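Local structure of time interval measuring enzyme TIME (Bombyx mori, 2E47) at residues Asp30-Val35 with Asp102-Gln107; Thr40-Gly45 with Val91-Asn96. The protein probably catalyses the dismutation of superoxide to hydrogen peroxide and oxygen, as a copper- and zinc-binding member of the Cu-Zn superoxide dismutase family. One frame throughout, in Å; residues are numbered along the deposited sequence.

Contact 1. Residues Asp30-Val35 with Asp102-Gln107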
ATOM      1  N   ASP A  30      23.716  -2.125  -8.789  1.00 43.39           N
ATOM      2  CA  ASP A  30      23.849  -0.702  -9.067  1.00 44.51           C
ATOM      3  C   ASP A  30      22.579   0.110  -8.840  1.00 42.74           C
ATOM      4  O   ASP A  30      22.382   1.169  -9.424  1.00 42.24           O
ATOM      5  CB  ASP A  30      24.519  -0.496 -10.437  1.00 46.10           C
ATOM      6  CG  ASP A  30      25.890  -1.285 -10.552  1.00 50.85           C
ATOM      7  OD1 ASP A  30      26.824  -1.040  -9.727  1.00 53.35           O
ATOM      8  OD2 ASP A  30      26.032  -2.163 -11.454  1.00 56.27           O
ATOM      9  N   GLY A  31      21.726  -0.389  -7.945  1.00 41.47           N
ATOM     10  CA  GLY A  31      20.544   0.378  -7.502  1.00 38.28           C
ATOM     11  C   GLY A  31      19.337   0.322  -8.445  1.00 36.52           C
ATOM     12  O   GLY A  31      18.363   1.035  -8.251  1.00 37.14           O
ATOM     13  N   LYS A  32      19.371  -0.519  -9.453  1.00 33.98           N
ATOM     14  CA  LYS A  32      18.175  -0.664 -10.322  1.00 33.60           C
ATOM     15  C   LYS A  32      17.133  -1.593  -9.692  1.00 31.68           C
ATOM     16  O   LYS A  32      17.445  -2.307  -8.743  1.00 32.22           O
ATOM     17  CB  LYS A  32      18.577  -1.184 -11.706  1.00 33.88           C
ATOM     18  CG  LYS A  32      19.499  -0.213 -12.486  1.00 38.21           C
ATOM     19  CD  LYS A  32      20.351  -1.025 -13.435  1.00 46.58           C
ATOM     20  CE  LYS A  32      20.368  -0.435 -14.839  1.00 51.91           C
ATOM     21  NZ  LYS A  32      20.961   0.942 -14.898  1.00 55.58           N
ATOM     22  N   VAL A  33      15.939  -1.644 -10.273  1.00 28.91           N
ATOM     23  CA  VAL A  33      14.881  -2.446  -9.662  1.00 26.23           C
ATOM     24  C   VAL A  33      14.385  -3.491 -10.641  1.00 24.93           C
ATOM     25  O   VAL A  33      14.047  -3.166 -11.774  1.00 23.20           O
ATOM     26  CB  VAL A  33      13.770  -1.535  -9.038  1.00 26.58           C
ATOM     27  CG1 VAL A  33      12.491  -2.336  -8.551  1.00 24.09           C
ATOM     28  CG2 VAL A  33      14.388  -0.711  -7.849  1.00 23.58           C
ATOM     29  N   HIS A  34      14.390  -4.764 -10.219  1.00 24.43           N
ATOM     30  CA  HIS A  34      13.828  -5.810 -11.044  1.00 23.82           C
ATOM     31  C   HIS A  34      12.359  -5.883 -10.671  1.00 24.58           C
ATOM     32  O   HIS A  34      11.993  -6.174  -9.503  1.00 25.35           O
ATOM     33  CB  HIS A  34      14.545  -7.132 -10.750  1.00 24.81           C
ATOM     34  CG  HIS A  34      14.239  -8.212 -11.722  1.00 27.16           C
ATOM     35  ND1 HIS A  34      14.581  -9.533 -11.496  1.00 35.90           N
ATOM     36  CD2 HIS A  34      13.658  -8.180 -12.944  1.00 29.38           C
ATOM     37  CE1 HIS A  34      14.201 -10.267 -12.531  1.00 35.23           C
ATOM     38  NE2 HIS A  34      13.645  -9.467 -13.427  1.00 34.25           N
ATOM     39  N   VAL A  35      11.507  -5.646 -11.660  1.00 23.58           N
ATOM     40  CA  VAL A  35      10.036  -5.762 -11.552  1.00 21.83           C
ATOM     41  C   VAL A  35       9.558  -7.055 -12.186  1.00 22.61           C
ATOM     42  O   VAL A  35       9.834  -7.317 -13.338  1.00 22.49           O
ATOM     43  CB  VAL A  35       9.393  -4.549 -12.305  1.00 20.68           C
ATOM     44  CG1 VAL A  35       7.850  -4.480 -12.164  1.00 20.09           C
ATOM     45  CG2 VAL A  35      10.040  -3.213 -11.829  1.00 16.43           C
ATOM     46  N   ASP A 102       8.547  -8.813 -16.681  1.00 30.28           N
ATOM     47  CA  ASP A 102       9.911  -9.095 -16.318  1.00 31.01           C
ATOM     48  C   ASP A 102      10.828  -8.047 -16.885  1.00 31.17           C
ATOM     49  O   ASP A 102      11.255  -8.104 -18.051  1.00 30.58           O
ATOM     50  CB  ASP A 102      10.308 -10.479 -16.801  1.00 33.03           C
ATOM     51  CG  ASP A 102      11.714 -10.893 -16.321  1.00 37.96           C
ATOM     52  OD1 ASP A 102      12.164 -12.041 -16.619  1.00 43.19           O
ATOM     53  OD2 ASP A 102      12.376 -10.075 -15.639  1.00 41.92           O
ATOM     54  N   LEU A 103      11.169  -7.074 -16.058  1.00 29.96           N
ATOM     55  CA  LEU A 103      11.939  -5.958 -16.570  1.00 28.87           C
ATOM     56  C   LEU A 103      12.776  -5.371 -15.481  1.00 28.17           C
ATOM     57  O   LEU A 103      12.508  -5.561 -14.281  1.00 26.01           O
ATOM     58  CB  LEU A 103      11.048  -4.888 -17.177  1.00 27.52           C
ATOM     59  CG  LEU A 103      10.112  -4.172 -16.186  1.00 31.00           C
ATOM     60  CD1 LEU A 103      10.689  -2.988 -15.372  1.00 27.12           C
ATOM     61  CD2 LEU A 103       8.873  -3.678 -16.918  1.00 34.17           C
ATOM     62  N   VAL A 104      13.818  -4.690 -15.912  1.00 26.12           N
ATOM     63  CA  VAL A 104      14.672  -4.000 -15.001  1.00 28.81           C
ATOM     64  C   VAL A 104      14.490  -2.516 -15.301  1.00 28.95           C
ATOM     65  O   VAL A 104      14.510  -2.142 -16.456  1.00 28.28           O
ATOM     66  CB  VAL A 104      16.111  -4.435 -15.202  1.00 28.07           C
ATOM     67  CG1 VAL A 104      17.043  -3.576 -14.382  1.00 29.30           C
ATOM     68  CG2 VAL A 104      16.230  -5.955 -14.806  1.00 33.14           C
ATOM     69  N   ASP A 105      14.297  -1.690 -14.271  1.00 30.02           N
ATOM     70  CA  ASP A 105      14.102  -0.261 -14.458  1.00 31.70           C
ATOM     71  C   ASP A 105      15.189   0.525 -13.704  1.00 32.09           C
ATOM     72  O   ASP A 105      15.499   0.245 -12.556  1.00 31.52           O
ATOM     73  CB  ASP A 105      12.726   0.169 -13.973  1.00 31.34           C
ATOM     74  CG  ASP A 105      12.351   1.600 -14.439  1.00 36.13           C
ATOM     75  OD1 ASP A 105      12.571   2.566 -13.669  1.00 37.86           O
ATOM     76  OD2 ASP A 105      11.846   1.778 -15.594  1.00 39.00           O
ATOM     77  N   ASP A 106      15.762   1.533 -14.345  1.00 34.56           N
ATOM     78  CA  ASP A 106      16.839   2.319 -13.689  1.00 36.19           C
ATOM     79  C   ASP A 106      16.386   3.678 -13.166  1.00 35.09           C
ATOM     80  O   ASP A 106      17.233   4.456 -12.760  1.00 36.82           O
ATOM     81  CB  ASP A 106      18.041   2.517 -14.635  1.00 38.40           C
ATOM     82  CG  ASP A 106      17.626   3.097 -15.998  1.00 42.92           C
ATOM     83  OD1 ASP A 106      16.396   3.284 -16.214  1.00 47.08           O
ATOM     84  OD2 ASP A 106      18.518   3.381 -16.845  1.00 51.85           O
ATOM     85  N   GLN A 107      15.087   3.975 -13.140  1.00 33.25           N
ATOM     86  CA  GLN A 107      14.635   5.233 -12.529  1.00 31.44           C
ATOM     87  C   GLN A 107      13.984   5.051 -11.130  1.00 29.51           C
ATOM     88  O   GLN A 107      14.262   5.817 -10.202  1.00 28.81           O
ATOM     89  CB  GLN A 107      13.636   5.925 -13.480  1.00 32.75           C
ATOM     90  CG  GLN A 107      13.966   7.323 -13.900  1.00 40.01           C
ATOM     91  CD  GLN A 107      15.322   7.346 -14.488  1.00 48.58           C
ATOM     92  OE1 GLN A 107      15.594   6.624 -15.435  1.00 53.50           O
ATOM     93  NE2 GLN A 107      16.220   8.100 -13.880  1.00 51.76           N
TER

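Contact 2. Residues Thr40-Gly45 with Val91-Asn96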
ATOM      1  N   THR A  40      -3.461 -11.613 -14.964  1.00 23.07           N
ATOM      2  CA  THR A  40      -4.414 -12.178 -15.908  1.00 25.59           C
ATOM      3  C   THR A  40      -5.677 -11.321 -15.989  1.00 23.55           C
ATOM      4  O   THR A  40      -6.055 -10.613 -15.048  1.00 23.40           O
ATOM      5  CB  THR A  40      -4.818 -13.620 -15.494  1.00 27.88           C
ATOM      6  OG1 THR A  40      -5.410 -13.543 -14.187  1.00 33.48           O
ATOM      7  CG2 THR A  40      -3.583 -14.447 -15.384  1.00 29.85           C
ATOM      8  N   GLY A  41      -6.325 -11.358 -17.134  1.00 23.27           N
ATOM      9  CA  GLY A  41      -7.620 -10.717 -17.259  1.00 22.27           C
ATOM     10  C   GLY A  41      -7.799  -9.772 -18.422  1.00 22.38           C
ATOM     11  O   GLY A  41      -8.867  -9.215 -18.562  1.00 22.56           O
ATOM     12  N   LEU A  42      -6.776  -9.536 -19.249  1.00 21.16           N
ATOM     13  CA  LEU A  42      -7.023  -8.714 -20.430  1.00 22.44           C
ATOM     14  C   LEU A  42      -6.675  -9.452 -21.697  1.00 22.18           C
ATOM     15  O   LEU A  42      -5.805 -10.304 -21.698  1.00 23.92           O
ATOM     16  CB  LEU A  42      -6.235  -7.424 -20.416  1.00 22.00           C
ATOM     17  CG  LEU A  42      -6.585  -6.443 -19.320  1.00 22.79           C
ATOM     18  CD1 LEU A  42      -5.381  -5.478 -19.204  1.00 17.83           C
ATOM     19  CD2 LEU A  42      -7.887  -5.798 -19.576  1.00 19.63           C
ATOM     20  N   PRO A  43      -7.345  -9.105 -22.783  1.00 22.89           N
ATOM     21  CA  PRO A  43      -7.085  -9.765 -24.080  1.00 23.23           C
ATOM     22  C   PRO A  43      -5.659  -9.507 -24.611  1.00 23.16           C
ATOM     23  O   PRO A  43      -5.042  -8.549 -24.177  1.00 24.62           O
ATOM     24  CB  PRO A  43      -8.130  -9.118 -25.025  1.00 22.88           C
ATOM     25  CG  PRO A  43      -8.725  -7.991 -24.353  1.00 23.76           C
ATOM     26  CD  PRO A  43      -8.436  -8.103 -22.839  1.00 22.32           C
ATOM     27  N   PRO A  44      -5.178 -10.290 -25.591  1.00 23.33           N
ATOM     28  CA  PRO A  44      -3.780 -10.150 -26.030  1.00 23.16           C
ATOM     29  C   PRO A  44      -3.606  -8.695 -26.565  1.00 22.05           C
ATOM     30  O   PRO A  44      -4.501  -8.157 -27.200  1.00 21.92           O
ATOM     31  CB  PRO A  44      -3.668 -11.158 -27.189  1.00 22.33           C
ATOM     32  CG  PRO A  44      -5.180 -11.322 -27.679  1.00 23.43           C
ATOM     33  CD  PRO A  44      -5.928 -11.296 -26.380  1.00 24.19           C
ATOM     34  N   GLY A  45      -2.498  -8.059 -26.250  1.00 22.92           N
ATOM     35  CA  GLY A  45      -2.296  -6.649 -26.575  1.00 19.91           C
ATOM     36  C   GLY A  45      -1.316  -6.018 -25.610  1.00 21.54           C
ATOM     37  O   GLY A  45      -0.621  -6.715 -24.917  1.00 21.02           O
ATOM     38  N   VAL A  91       2.622  -3.334 -20.516  1.00 22.34           N
ATOM     39  CA  VAL A  91       2.757  -4.771 -20.285  1.00 22.46           C
ATOM     40  C   VAL A  91       2.008  -5.508 -21.381  1.00 21.89           C
ATOM     41  O   VAL A  91       0.991  -5.037 -21.840  1.00 21.02           O
ATOM     42  CB  VAL A  91       2.242  -5.247 -18.873  1.00 21.98           C
ATOM     43  CG1 VAL A  91       3.054  -4.594 -17.802  1.00 26.61           C
ATOM     44  CG2 VAL A  91       0.829  -4.897 -18.636  1.00 21.85           C
ATOM     45  N   VAL A  92       2.515  -6.673 -21.779  1.00 21.67           N
ATOM     46  CA  VAL A  92       1.923  -7.415 -22.872  1.00 21.36           C
ATOM     47  C   VAL A  92       1.150  -8.635 -22.418  1.00 22.72           C
ATOM     48  O   VAL A  92       1.683  -9.418 -21.638  1.00 24.23           O
ATOM     49  CB  VAL A  92       3.027  -7.887 -23.801  1.00 22.66           C
ATOM     50  CG1 VAL A  92       2.405  -8.767 -24.909  1.00 21.91           C
ATOM     51  CG2 VAL A  92       3.855  -6.618 -24.346  1.00 20.48           C
ATOM     52  N   PHE A  93      -0.094  -8.779 -22.882  1.00 21.83           N
ATOM     53  CA  PHE A  93      -0.915  -9.960 -22.602  1.00 22.48           C
ATOM     54  C   PHE A  93      -0.863 -10.945 -23.762  1.00 24.55           C
ATOM     55  O   PHE A  93      -0.780 -10.529 -24.914  1.00 23.72           O
ATOM     56  CB  PHE A  93      -2.371  -9.558 -22.313  1.00 20.66           C
ATOM     57  CG  PHE A  93      -2.537  -8.980 -20.961  1.00 21.46           C
ATOM     58  CD1 PHE A  93      -3.059  -9.744 -19.932  1.00 21.16           C
ATOM     59  CD2 PHE A  93      -2.086  -7.664 -20.690  1.00 19.24           C
ATOM     60  CE1 PHE A  93      -3.154  -9.237 -18.676  1.00 20.19           C
ATOM     61  CE2 PHE A  93      -2.232  -7.116 -19.432  1.00 20.90           C
ATOM     62  CZ  PHE A  93      -2.775  -7.910 -18.416  1.00 20.49           C
ATOM     63  N   ASP A  94      -0.890 -12.255 -23.443  1.00 27.58           N
ATOM     64  CA  ASP A  94      -0.852 -13.271 -24.490  1.00 28.88           C
ATOM     65  C   ASP A  94      -2.257 -13.671 -24.837  1.00 30.38           C
ATOM     66  O   ASP A  94      -3.220 -13.171 -24.250  1.00 29.25           O
ATOM     67  CB  ASP A  94       0.018 -14.500 -24.117  1.00 28.68           C
ATOM     68  CG  ASP A  94      -0.532 -15.284 -22.940  1.00 29.33           C
ATOM     69  OD1 ASP A  94       0.250 -15.938 -22.251  1.00 28.04           O
ATOM     70  OD2 ASP A  94      -1.737 -15.180 -22.645  1.00 31.76           O
ATOM     71  N   GLU A  95      -2.375 -14.599 -25.792  1.00 33.47           N
ATOM     72  CA  GLU A  95      -3.667 -15.107 -26.272  1.00 35.36           C
ATOM     73  C   GLU A  95      -4.484 -15.722 -25.151  1.00 35.03           C
ATOM     74  O   GLU A  95      -5.709 -15.745 -25.214  1.00 36.74           O
ATOM     75  CB  GLU A  95      -3.407 -16.134 -27.373  1.00 36.93           C
ATOM     76  CG  GLU A  95      -2.849 -15.497 -28.632  1.00 43.33           C
ATOM     77  CD  GLU A  95      -3.839 -15.520 -29.796  1.00 54.23           C
ATOM     78  OE1 GLU A  95      -4.854 -14.766 -29.760  1.00 57.65           O
ATOM     79  OE2 GLU A  95      -3.590 -16.308 -30.756  1.00 57.59           O
ATOM     80  N   ASN A  96      -3.796 -16.176 -24.106  1.00 34.92           N
ATOM     81  CA  ASN A  96      -4.435 -16.710 -22.893  1.00 34.59           C
ATOM     82  C   ASN A  96      -4.807 -15.646 -21.864  1.00 33.14           C
ATOM     83  O   ASN A  96      -5.067 -16.000 -20.712  1.00 32.20           O
ATOM     84  CB  ASN A  96      -3.511 -17.732 -22.197  1.00 35.21           C
ATOM     85  CG  ASN A  96      -3.094 -18.890 -23.120  1.00 42.09           C
ATOM     86  OD1 ASN A  96      -2.210 -18.747 -23.986  1.00 48.06           O
ATOM     87  ND2 ASN A  96      -3.710 -20.044 -22.917  1.00 44.16           N
TER

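Contact 1. Residues Asp30-Val35 with Asp102-Gln107
Val33 and Val35 pair with Asp105 and Leu103 in antiparallel hydrogen-bonded pairs, the short strand axes 4.7 Å apart, with His34 and Val104 forming the non-hydrogen-bonded pair between them. Each of the two rungs is closed in both directions; Val35 N to Leu103 O is the shortest of the four bonds at 2.8 Å. Leu103 O serves twice, because His34 CD2 also comes up to it at 3.2 Å with the oxygen at the edge of the imidazole and in its plane. The same ring reaches Asp102 diagonally across the strands. His34 CG lies anti to the backbone N (chi1 -169°), which starts the ring off beside the carbonyl carbon; at the ring's tip NE2 donates to Asp102 OD2 at 2.6 Å, nearly straight and on the syn side of the carboxylate. Ring and carboxylate planes are 40° apart, and a histidine so close to a carboxylate would probably be biased toward the protonated form. These strands, 33-40 and 98-105, are neighbours in the Greek-key beta-barrel of the Cu-Zn superoxide dismutases. On the face that carries Val33, Val35, Leu103 and Asp105, Val35 CG2 meets Leu103 CD1 at 3.6 Å, the two side chains side by side, while Ile108 and Phe25 add to the apolar layer. Asp105 ends in a salt bridge to Arg83, and its OD1 takes Gln107 N from above the carboxylate plane, an Asx turn where the strand finishes. At that end the Lys32 chain, bent at chi3 and chi4, runs beside Asp106: NZ lies 3.3 Å from Asp106 CB but 4.0 Å from OD2, a long salt bridge.

Contact 2. Residues Thr40-Gly45 with Val91-Asn96
Leu42 sits on the Phe93 ring where the loop 40-45, which carries the chain from strand 33-40 to strand 45-52 in the Greek-key barrel, folds over the end of strand 87-93. The apolar part is a CH-pi contact: Leu42 CB stands 3.8 Å from the ring centroid, only 4° off the normal. From there the leucine reaches over to the CE2-CZ part of the rim, where CD1 touches Phe93 CE2 at 3.6 Å. Outside the two segments, Tyr47 on strand 45-52 also meets the Phe93 ring, with planes at about 90°. An alanine in place of Phe93 would probably leave Leu42 CB and CD1 without the surface they rest on and open a gap under the loop.

The polar part is backbone pairing. Gly45 and Phe93 form an antiparallel hydrogen-bonded pair of unequal bonds: Phe93 N gives a 2.9 Å bond to Gly45 O, whereas Gly45 N lies 3.3 Å from Phe93 O and is tilted 34° from that carbonyl's plane. Pro43 O turns instead to the hydroxyl of Tyr47.

Two CA-H...O contacts fill in around this pair, Val92 CA to Gly45 O and Pro44 CA to Phe93 O, the latter at 3.2 Å. Separately, Pro44 lays its ring against the Asp94 backbone in van der Waals contact, with Pro44 CB 3.6 Å from Asp94 O.

Contacts 1 and 2 sit about 23 Å apart, centre to centre, and are tied by continuous chain: strand 33-40 runs from contact 1 into the loop of contact 2, and strands 87-93 and 98-105 are consecutive. Contact 1 is the partly buried one, a regular two-strand pairing whose polar side chains add a histidine-carboxylate bond and a long salt bridge. Contact 2 is a surface contact with a single bridge, where a loop rich in proline and glycine packs on one buried aromatic ring. Contact 1 lies toward the zinc side: the side chain of Asp105 is about 11 Å from the zinc ion, that of Val91 in contact 2 about 11 Å from the copper ion.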